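Local atomic coordinates of regulatory protein BlaR1 (Bacillus licheniformis, PDB entry 1NRF), a protein that probably senses beta-lactam antibiotics at the cell surface, becoming acylated on a serine of its extracellular C-terminal domain and relaying the signal to the cytoplasm. Residues A[62-67]-A[135-140]. Sequence-based numbering, arbitrary orientation.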
# COMPACT_ATOMS: atom_id res chain seq x y z
N ALA A 62 -2.88 -7.37 0.22
CA ALA A 62 -3.57 -7.21 -1.06
C ALA A 62 -2.78 -6.27 -1.99
O ALA A 62 -1.55 -6.22 -1.93
CB ALA A 62 -4.98 -6.67 -0.83
N SER A 63 -3.47 -5.53 -2.86
CA SER A 63 -2.76 -4.63 -3.76
C SER A 63 -1.80 -3.61 -3.12
O SER A 63 -1.04 -2.98 -3.84
CB SER A 63 -3.74 -3.87 -4.66
OG SER A 63 -4.10 -4.64 -5.78
N THR A 64 -1.84 -3.44 -1.80
CA THR A 64 -0.91 -2.48 -1.18
C THR A 64 0.52 -2.97 -1.32
O THR A 64 1.47 -2.19 -1.33
CB THR A 64 -1.17 -2.24 0.36
OG1 THR A 64 -0.90 -3.44 1.11
CG2 THR A 64 -2.59 -1.79 0.59
N TYR A 65 0.66 -4.29 -1.46
CA TYR A 65 1.97 -4.90 -1.56
C TYR A 65 2.68 -4.69 -2.92
O TYR A 65 3.90 -4.86 -3.03
CB TYR A 65 1.84 -6.40 -1.26
CG TYR A 65 3.15 -7.12 -1.31
CD1 TYR A 65 4.08 -6.95 -0.29
CD2 TYR A 65 3.51 -7.88 -2.42
CE1 TYR A 65 5.35 -7.51 -0.38
CE2 TYR A 65 4.76 -8.44 -2.53
CZ TYR A 65 5.68 -8.25 -1.51
OH TYR A 65 6.95 -8.78 -1.61
N LYS A 66 1.91 -4.31 -3.94
CA LYS A 66 2.46 -4.08 -5.28
C LYS A 66 3.63 -3.08 -5.29
O LYS A 66 4.51 -3.14 -6.16
CB LYS A 66 1.36 -3.59 -6.21
CG LYS A 66 0.39 -4.65 -6.71
CD LYS A 66 -0.69 -3.98 -7.55
CE LYS A 66 -1.58 -4.98 -8.27
NZ LYS A 66 -2.32 -5.85 -7.33
N VAL A 67 3.65 -2.17 -4.32
CA VAL A 67 4.72 -1.18 -4.21
C VAL A 67 6.05 -1.89 -4.01
O VAL A 67 7.05 -1.57 -4.65
CB VAL A 67 4.46 -0.22 -3.01
CG1 VAL A 67 5.65 0.70 -2.81
CG2 VAL A 67 3.19 0.60 -3.26
N ILE A 135 13.44 -7.22 3.95
CA ILE A 135 12.82 -5.96 4.36
C ILE A 135 11.86 -6.16 5.53
O ILE A 135 11.14 -5.24 5.92
CB ILE A 135 12.03 -5.30 3.19
CG1 ILE A 135 10.87 -6.20 2.76
CG2 ILE A 135 12.97 -4.99 2.04
CD1 ILE A 135 9.94 -5.56 1.75
N HIS A 136 11.89 -7.37 6.10
CA HIS A 136 11.02 -7.75 7.21
C HIS A 136 9.60 -7.19 7.04
O HIS A 136 9.14 -6.33 7.80
CB HIS A 136 11.63 -7.30 8.56
CG HIS A 136 11.03 -8.01 9.74
ND1 HIS A 136 11.77 -8.36 10.85
CD2 HIS A 136 9.77 -8.43 9.99
CE1 HIS A 136 10.99 -8.98 11.72
NE2 HIS A 136 9.77 -9.04 11.22
N TYR A 137 8.91 -7.72 6.04
CA TYR A 137 7.55 -7.30 5.73
C TYR A 137 6.51 -8.13 6.48
O TYR A 137 6.28 -9.30 6.18
CB TYR A 137 7.33 -7.41 4.22
CG TYR A 137 6.04 -6.78 3.73
CD1 TYR A 137 4.80 -7.38 3.98
CD2 TYR A 137 6.06 -5.61 2.97
CE1 TYR A 137 3.62 -6.83 3.49
CE2 TYR A 137 4.88 -5.06 2.47
CZ TYR A 137 3.67 -5.68 2.74
OH TYR A 137 2.52 -5.13 2.24
N GLY A 138 5.87 -7.49 7.45
CA GLY A 138 4.84 -8.15 8.23
C GLY A 138 5.29 -9.45 8.85
O GLY A 138 6.40 -9.55 9.34
N ASN A 139 4.43 -10.45 8.82
CA ASN A 139 4.77 -11.74 9.40
C ASN A 139 5.79 -12.47 8.53
O ASN A 139 6.33 -13.50 8.93
CB ASN A 139 3.51 -12.60 9.58
CG ASN A 139 2.79 -12.91 8.27
OD1 ASN A 139 3.29 -12.60 7.18
ND2 ASN A 139 1.61 -13.52 8.37
N GLU A 140 6.05 -11.92 7.34
CA GLU A 140 7.00 -12.50 6.39
C GLU A 140 6.57 -13.84 5.79
O GLU A 140 7.34 -14.45 5.05
CB GLU A 140 8.38 -12.67 7.06
CG GLU A 140 9.09 -11.36 7.37
CD GLU A 140 10.42 -11.57 8.08
OE1 GLU A 140 11.21 -10.60 8.18
OE2 GLU A 140 10.69 -12.70 8.54
O HOH W 1 2.78 -2.46 1.14
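One face of the Tyr137 ring receives the edge of Tyr65, whose CD1 stands over the rim near the hydroxyl end, 3.3 Å from Tyr137 CZ. The pair is a T-shaped (edge-to-face) stack, with the ring planes 88° apart and the centroids separated by 4.9 Å. For Tyr65 the same meeting is made edge-on, CD1 and CE1 both bordering the Tyr137 ring. At the edge of Tyr137, in the ring plane, sits a water bonded to its OH at 2.9 Å; that water donates a second hydrogen bond to the backbone O of Thr64, 2.8 Å away. The stack and the water bridge thus tie Tyr137 to successive residues, one through a side chain and the other through a carbonyl.

Reach depends on the first torsions. Tyr137 carries CG anti to its backbone N (chi1 -170°), which extends the phenol from the loop toward segment 62-67. Thr64 OG1 lies 4.0 Å from Tyr137 OH, too far for a hydrogen bond; its partners are Pro61 O and Gln161. Phe68 adds another edge-to-face partner for Tyr137, while Leu132 of helix 125-134 touches both tyrosines.

The loop begins where a Schellman motif, with His136 as its C-prime residue, ends helix 125-134, and a type II' turn runs from Tyr137 to Glu140. Within segment 62-67, Lys66 NZ donates a hydrogen bond to Ser63 OG (2.7 Å), Ser63 being the probable acylation site. The buried tyrosine pair therefore packs this loop behind the probable SxxK motif at the start of helix 66-76, within the penicillin-binding transpeptidase fold of the beta-lactamase clan.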